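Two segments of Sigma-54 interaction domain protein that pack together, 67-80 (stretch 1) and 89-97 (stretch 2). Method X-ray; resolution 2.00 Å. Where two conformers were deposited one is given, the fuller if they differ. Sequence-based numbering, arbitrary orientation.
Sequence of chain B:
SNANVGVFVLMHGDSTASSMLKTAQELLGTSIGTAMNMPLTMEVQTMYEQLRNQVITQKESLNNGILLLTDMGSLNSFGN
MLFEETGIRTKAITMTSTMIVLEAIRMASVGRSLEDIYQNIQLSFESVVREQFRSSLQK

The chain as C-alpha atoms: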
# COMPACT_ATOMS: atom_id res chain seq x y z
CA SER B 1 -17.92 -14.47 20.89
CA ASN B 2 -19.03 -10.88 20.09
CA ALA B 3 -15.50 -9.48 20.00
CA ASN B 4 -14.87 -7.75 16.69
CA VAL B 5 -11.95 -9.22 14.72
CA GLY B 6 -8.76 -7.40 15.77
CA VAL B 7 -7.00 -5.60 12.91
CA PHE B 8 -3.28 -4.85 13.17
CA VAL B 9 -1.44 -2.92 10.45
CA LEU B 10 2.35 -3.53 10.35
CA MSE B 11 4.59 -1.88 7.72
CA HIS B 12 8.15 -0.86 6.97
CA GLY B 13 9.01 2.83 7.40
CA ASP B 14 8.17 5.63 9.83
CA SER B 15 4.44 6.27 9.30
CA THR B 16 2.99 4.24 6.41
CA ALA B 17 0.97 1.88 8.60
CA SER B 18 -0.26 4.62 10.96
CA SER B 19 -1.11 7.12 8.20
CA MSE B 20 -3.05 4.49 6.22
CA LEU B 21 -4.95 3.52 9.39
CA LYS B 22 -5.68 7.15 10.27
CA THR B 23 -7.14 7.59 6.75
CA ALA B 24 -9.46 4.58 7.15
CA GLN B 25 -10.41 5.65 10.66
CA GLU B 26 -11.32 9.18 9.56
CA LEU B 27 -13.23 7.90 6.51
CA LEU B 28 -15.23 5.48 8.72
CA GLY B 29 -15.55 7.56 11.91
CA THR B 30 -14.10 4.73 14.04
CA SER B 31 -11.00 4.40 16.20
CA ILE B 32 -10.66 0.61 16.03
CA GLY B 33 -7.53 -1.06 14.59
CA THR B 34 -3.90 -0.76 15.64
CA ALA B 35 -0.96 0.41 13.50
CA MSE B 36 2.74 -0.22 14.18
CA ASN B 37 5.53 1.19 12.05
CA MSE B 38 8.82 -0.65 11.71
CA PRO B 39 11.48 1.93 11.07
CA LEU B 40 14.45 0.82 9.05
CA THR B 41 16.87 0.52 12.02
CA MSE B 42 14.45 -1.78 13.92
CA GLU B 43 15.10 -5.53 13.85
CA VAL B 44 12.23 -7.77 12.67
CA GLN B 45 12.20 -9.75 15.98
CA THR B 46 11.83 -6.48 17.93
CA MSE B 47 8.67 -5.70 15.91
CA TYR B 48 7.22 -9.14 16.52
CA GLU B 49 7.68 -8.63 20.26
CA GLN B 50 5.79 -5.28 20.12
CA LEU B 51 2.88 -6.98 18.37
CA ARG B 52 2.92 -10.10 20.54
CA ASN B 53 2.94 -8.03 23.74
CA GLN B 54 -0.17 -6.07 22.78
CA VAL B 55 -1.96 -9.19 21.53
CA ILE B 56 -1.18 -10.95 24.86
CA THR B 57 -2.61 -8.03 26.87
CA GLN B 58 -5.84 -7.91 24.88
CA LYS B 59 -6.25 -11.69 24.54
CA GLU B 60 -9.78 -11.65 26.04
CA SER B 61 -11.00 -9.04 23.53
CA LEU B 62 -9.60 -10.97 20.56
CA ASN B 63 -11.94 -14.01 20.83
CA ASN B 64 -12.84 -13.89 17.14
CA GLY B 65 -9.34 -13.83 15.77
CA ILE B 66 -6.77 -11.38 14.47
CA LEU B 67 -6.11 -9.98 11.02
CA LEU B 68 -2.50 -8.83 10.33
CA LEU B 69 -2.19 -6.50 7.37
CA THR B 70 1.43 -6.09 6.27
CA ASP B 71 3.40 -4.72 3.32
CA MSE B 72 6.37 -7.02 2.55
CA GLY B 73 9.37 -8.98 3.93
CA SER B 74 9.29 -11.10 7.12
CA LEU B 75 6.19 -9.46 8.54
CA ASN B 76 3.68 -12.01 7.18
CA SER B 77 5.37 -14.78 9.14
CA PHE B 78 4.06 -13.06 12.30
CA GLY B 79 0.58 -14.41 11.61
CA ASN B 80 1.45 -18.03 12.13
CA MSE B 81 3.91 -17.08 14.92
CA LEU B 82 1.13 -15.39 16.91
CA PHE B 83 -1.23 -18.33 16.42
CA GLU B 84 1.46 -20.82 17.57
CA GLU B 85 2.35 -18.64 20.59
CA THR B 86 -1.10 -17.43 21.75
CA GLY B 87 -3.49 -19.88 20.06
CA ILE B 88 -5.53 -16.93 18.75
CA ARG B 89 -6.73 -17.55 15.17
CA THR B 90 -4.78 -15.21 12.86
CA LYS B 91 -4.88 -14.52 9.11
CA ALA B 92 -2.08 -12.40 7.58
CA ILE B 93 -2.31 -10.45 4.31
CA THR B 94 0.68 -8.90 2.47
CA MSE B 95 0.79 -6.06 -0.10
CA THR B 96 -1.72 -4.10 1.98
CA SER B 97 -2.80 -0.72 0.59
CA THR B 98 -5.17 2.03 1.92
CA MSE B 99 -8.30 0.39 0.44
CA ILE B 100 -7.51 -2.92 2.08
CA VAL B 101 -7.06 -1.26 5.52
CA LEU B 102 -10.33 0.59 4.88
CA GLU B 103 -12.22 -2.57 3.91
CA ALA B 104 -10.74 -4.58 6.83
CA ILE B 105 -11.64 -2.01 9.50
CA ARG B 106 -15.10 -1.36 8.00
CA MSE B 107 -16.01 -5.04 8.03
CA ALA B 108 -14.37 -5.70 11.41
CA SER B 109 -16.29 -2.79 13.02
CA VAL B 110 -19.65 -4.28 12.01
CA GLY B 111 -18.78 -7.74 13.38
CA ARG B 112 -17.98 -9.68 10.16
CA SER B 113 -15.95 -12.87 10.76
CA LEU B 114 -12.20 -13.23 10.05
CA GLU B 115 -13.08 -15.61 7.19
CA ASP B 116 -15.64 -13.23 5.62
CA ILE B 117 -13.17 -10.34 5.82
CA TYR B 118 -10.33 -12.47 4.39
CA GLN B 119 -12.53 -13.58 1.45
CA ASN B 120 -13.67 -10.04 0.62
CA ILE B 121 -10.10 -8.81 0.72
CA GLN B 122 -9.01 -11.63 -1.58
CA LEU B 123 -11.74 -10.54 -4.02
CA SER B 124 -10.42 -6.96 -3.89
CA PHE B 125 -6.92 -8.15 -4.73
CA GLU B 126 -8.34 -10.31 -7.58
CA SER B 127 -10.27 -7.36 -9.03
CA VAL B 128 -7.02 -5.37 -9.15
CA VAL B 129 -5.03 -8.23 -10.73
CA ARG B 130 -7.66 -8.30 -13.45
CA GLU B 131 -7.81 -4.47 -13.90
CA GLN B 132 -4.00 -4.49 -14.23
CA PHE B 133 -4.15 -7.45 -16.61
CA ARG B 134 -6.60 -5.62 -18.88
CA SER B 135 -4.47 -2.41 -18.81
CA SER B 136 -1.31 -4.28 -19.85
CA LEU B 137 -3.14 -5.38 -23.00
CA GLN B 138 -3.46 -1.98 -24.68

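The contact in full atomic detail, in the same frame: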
# COMPACT_ATOMS: atom_id res chain seq x y z
N LEU B 67 -6.58 -10.16 12.37
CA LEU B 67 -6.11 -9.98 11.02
C LEU B 67 -4.87 -9.06 10.99
O LEU B 67 -4.96 -7.89 11.37
CB LEU B 67 -7.24 -9.39 10.16
CG LEU B 67 -6.92 -9.07 8.71
CD1 LEU B 67 -6.69 -10.38 7.91
CD2 LEU B 67 -8.05 -8.22 8.12
N LEU B 68 -3.74 -9.60 10.55
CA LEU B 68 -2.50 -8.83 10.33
C LEU B 68 -2.44 -8.39 8.88
O LEU B 68 -2.48 -9.23 7.97
CB LEU B 68 -1.24 -9.67 10.60
CG LEU B 68 -1.09 -10.27 12.00
CD1 LEU B 68 0.32 -10.85 12.18
CD2 LEU B 68 -1.37 -9.25 13.13
N LEU B 69 -2.35 -7.09 8.68
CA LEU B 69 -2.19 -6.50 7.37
C LEU B 69 -0.77 -5.95 7.29
O LEU B 69 -0.40 -5.06 8.05
CB LEU B 69 -3.21 -5.35 7.23
CG LEU B 69 -4.68 -5.76 7.28
CD1 LEU B 69 -5.57 -4.52 7.12
CD2 LEU B 69 -5.02 -6.83 6.19
N THR B 70 0.04 -6.50 6.40
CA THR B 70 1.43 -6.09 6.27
C THR B 70 1.75 -5.61 4.84
O THR B 70 0.92 -5.71 3.93
CB THR B 70 2.41 -7.27 6.64
OG1 THR B 70 2.32 -8.31 5.63
CG2 THR B 70 2.07 -7.85 8.03
N ASP B 71 2.97 -5.11 4.64
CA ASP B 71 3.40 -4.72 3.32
C ASP B 71 4.26 -5.80 2.63
O ASP B 71 3.89 -6.28 1.56
CB ASP B 71 4.07 -3.32 3.31
CG ASP B 71 5.19 -3.16 4.37
OD1 ASP B 71 5.51 -4.12 5.14
OD2 ASP B 71 5.76 -2.04 4.42
N MSE B 72 5.40 -6.15 3.22
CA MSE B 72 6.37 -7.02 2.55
C MSE B 72 7.32 -7.66 3.57
O MSE B 72 7.15 -7.47 4.78
CB MSE B 72 7.16 -6.20 1.53
CG MSE B 72 7.84 -5.00 2.17
SE MSE B 72 8.92 -3.98 1.01
CE MSE B 72 10.09 -5.42 0.35
N GLY B 73 8.31 -8.41 3.08
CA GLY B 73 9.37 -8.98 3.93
C GLY B 73 8.88 -10.01 4.94
O GLY B 73 7.92 -10.74 4.69
N SER B 74 9.52 -10.05 6.10
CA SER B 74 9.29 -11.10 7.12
C SER B 74 7.96 -10.96 7.86
O SER B 74 7.51 -11.89 8.55
CB SER B 74 10.42 -11.07 8.16
OG SER B 74 11.61 -11.60 7.65
N LEU B 75 7.33 -9.80 7.72
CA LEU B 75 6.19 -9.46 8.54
C LEU B 75 5.02 -10.47 8.42
O LEU B 75 4.34 -10.73 9.40
CB LEU B 75 5.76 -8.00 8.29
CG LEU B 75 6.76 -6.86 8.56
CD1 LEU B 75 6.13 -5.50 8.32
CD2 LEU B 75 7.31 -6.90 9.97
N ASN B 76 4.80 -11.07 7.26
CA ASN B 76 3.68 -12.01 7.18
C ASN B 76 3.84 -13.24 8.05
O ASN B 76 2.85 -13.77 8.56
CB ASN B 76 3.30 -12.40 5.75
CG ASN B 76 1.81 -12.14 5.48
OD1 ASN B 76 1.25 -11.16 6.00
ND2 ASN B 76 1.18 -12.98 4.67
N SER B 77 5.09 -13.66 8.25
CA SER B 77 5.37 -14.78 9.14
C SER B 77 4.85 -14.58 10.56
O SER B 77 4.71 -15.54 11.30
CB SER B 77 6.86 -15.07 9.17
OG SER B 77 7.55 -14.01 9.78
N PHE B 78 4.55 -13.33 10.93
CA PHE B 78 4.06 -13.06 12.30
C PHE B 78 2.71 -13.69 12.54
O PHE B 78 2.37 -14.00 13.68
CB PHE B 78 3.94 -11.55 12.60
CG PHE B 78 5.23 -10.80 12.62
CD1 PHE B 78 6.46 -11.47 12.52
CD2 PHE B 78 5.23 -9.42 12.78
CE1 PHE B 78 7.66 -10.76 12.55
CE2 PHE B 78 6.42 -8.70 12.82
CZ PHE B 78 7.64 -9.37 12.70
N GLY B 79 1.93 -13.86 11.48
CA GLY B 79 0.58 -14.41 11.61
C GLY B 79 0.59 -15.79 12.22
O GLY B 79 -0.09 -16.06 13.21
N ASN B 80 1.37 -16.69 11.62
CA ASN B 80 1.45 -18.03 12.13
C ASN B 80 2.17 -18.03 13.48
O ASN B 80 1.80 -18.80 14.37
CB ASN B 80 2.12 -18.97 11.13
CG ASN B 80 2.31 -20.37 11.69
OD1 ASN B 80 1.40 -20.96 12.28
ND2 ASN B 80 3.52 -20.91 11.54
N ARG B 89 -6.62 -17.40 16.63
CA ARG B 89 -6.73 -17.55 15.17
C ARG B 89 -6.29 -16.25 14.49
O ARG B 89 -6.77 -15.17 14.83
CB ARG B 89 -8.15 -17.89 14.74
CG ARG B 89 -8.77 -19.07 15.47
CD ARG B 89 -10.16 -19.44 14.91
NE ARG B 89 -11.05 -18.28 14.75
CZ ARG B 89 -11.52 -17.85 13.58
NH1 ARG B 89 -12.32 -16.79 13.53
NH2 ARG B 89 -11.19 -18.47 12.45
N THR B 90 -5.35 -16.37 13.55
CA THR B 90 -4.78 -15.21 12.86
C THR B 90 -4.75 -15.49 11.36
O THR B 90 -4.49 -16.62 10.94
CB THR B 90 -3.37 -14.88 13.42
OG1 THR B 90 -3.45 -14.82 14.85
CG2 THR B 90 -2.83 -13.56 12.91
N LYS B 91 -5.12 -14.49 10.55
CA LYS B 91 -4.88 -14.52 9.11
C LYS B 91 -3.96 -13.32 8.87
O LYS B 91 -4.10 -12.31 9.54
CB LYS B 91 -6.18 -14.38 8.29
CG LYS B 91 -7.15 -15.61 8.35
CD LYS B 91 -7.03 -16.48 7.13
CE LYS B 91 -7.68 -17.85 7.32
NZ LYS B 91 -7.51 -18.65 6.07
N ALA B 92 -3.00 -13.48 7.95
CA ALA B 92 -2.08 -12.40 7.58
C ALA B 92 -2.16 -12.12 6.07
O ALA B 92 -2.21 -13.03 5.25
CB ALA B 92 -0.65 -12.77 7.97
N ILE B 93 -2.20 -10.84 5.71
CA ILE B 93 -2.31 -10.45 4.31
C ILE B 93 -1.21 -9.45 3.99
O ILE B 93 -1.11 -8.41 4.65
CB ILE B 93 -3.72 -9.83 4.03
CG1 ILE B 93 -4.78 -10.94 4.12
CG2 ILE B 93 -3.76 -9.11 2.67
CD1 ILE B 93 -6.21 -10.46 4.09
N THR B 94 -0.39 -9.78 2.98
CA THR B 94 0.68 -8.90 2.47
C THR B 94 0.17 -7.91 1.41
O THR B 94 -0.98 -8.01 0.97
CB THR B 94 1.83 -9.71 1.80
OG1 THR B 94 1.34 -10.44 0.67
CG2 THR B 94 2.45 -10.68 2.76
N MSE B 95 1.05 -6.99 1.01
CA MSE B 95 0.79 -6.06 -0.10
C MSE B 95 -0.39 -5.15 0.23
O MSE B 95 -1.13 -4.73 -0.64
CB MSE B 95 0.59 -6.81 -1.44
CG MSE B 95 1.73 -7.75 -1.83
SE MSE B 95 3.41 -6.80 -2.23
CE MSE B 95 4.62 -7.94 -1.17
N THR B 96 -0.58 -4.88 1.52
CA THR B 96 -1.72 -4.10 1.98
C THR B 96 -1.61 -2.66 1.50
O THR B 96 -0.54 -2.08 1.52
CB THR B 96 -1.83 -4.12 3.51
OG1 THR B 96 -1.96 -5.47 3.97
CG2 THR B 96 -3.07 -3.37 3.95
N SER B 97 -2.72 -2.11 1.00
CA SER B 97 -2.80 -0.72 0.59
C SER B 97 -3.97 -0.06 1.36
O SER B 97 -4.68 -0.73 2.08
CB SER B 97 -3.03 -0.63 -0.93
OG SER B 97 -2.80 0.69 -1.39

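The two stretches meet chiefly as neighbouring parallel β-strands, 67-70 and 90-93, whose axes diverge by only 16° and approach to 4.7 Å. Backbone hydrogen bonds set the register. Leu68 straddles its neighbour as parallel pairing requires: its N donates to Lys91 O (2.9 Å), and its O accepts from Ile93 N (2.8 Å). The next rung runs from Thr70 N to Ile93 O at 2.8 Å and is almost linear. Between these bonds lie CA-H...O contacts, such as Ala92 CA to Leu68 O at 3.2 Å, which fill the gaps of the ladder.

Beyond the strands the hydrogen bonding continues in a different pattern. Met95 has a positive phi, and at the next residue the CA-to-CB bond of Thr96 points toward stretch 1. Thr70 O receives two bonds from this one residue, from Thr96 N at 3.0 Å and from Thr96 OG1 at 2.9 Å. Threonine suits the position because its hydroxyl, in the m rotamer, can join its own backbone amide on a shared acceptor. Met95 N is bonded to Asp71 O (3.0 Å). The Asp71 side chain points away from stretch 2 and instead accepts from Met72 N at OD1 (2.8 Å), bracing the turn that follows the strand.

Apolar side chains pack on both faces of the sheet. On the face bearing Leu67, Leu69 and Ile93, Leu67 CD1 lies 3.9 Å from Ile93 CD1, and Leu69 CD2 lies 3.9 Å from Ile93 CB. These three residues are buried, where branched hydrocarbon side chains fill space without leaving polar groups unpaired. Lys91 starts on the same face, but the end of its long chain leads away, so its aliphatic base can pack near Leu67 while the ammonium stays clear of the leucines. On the other face, Leu68 CB is 4.1 Å from Ala92 CB, and Leu68 CG is 3.8 Å from Thr90 CG2. Farther along, the selenomethionines Met72 and Met95 touch, Met72 CB to Met95 CE, at 4.1 Å.

The segment after the first strand folds back over Ala92. Gly79 CA comes within 4.2 Å of Ala92 CB, and a β-carbon modelled on Gly79 would clash with that methyl; glycine, together with the small alanine, permits this close approach. The CA-to-CB bond of Asn76 points toward stretch 2, and its side chain lies over Ala92 and Thr94. Altogether the stretches bury 726 Å², both sides summed.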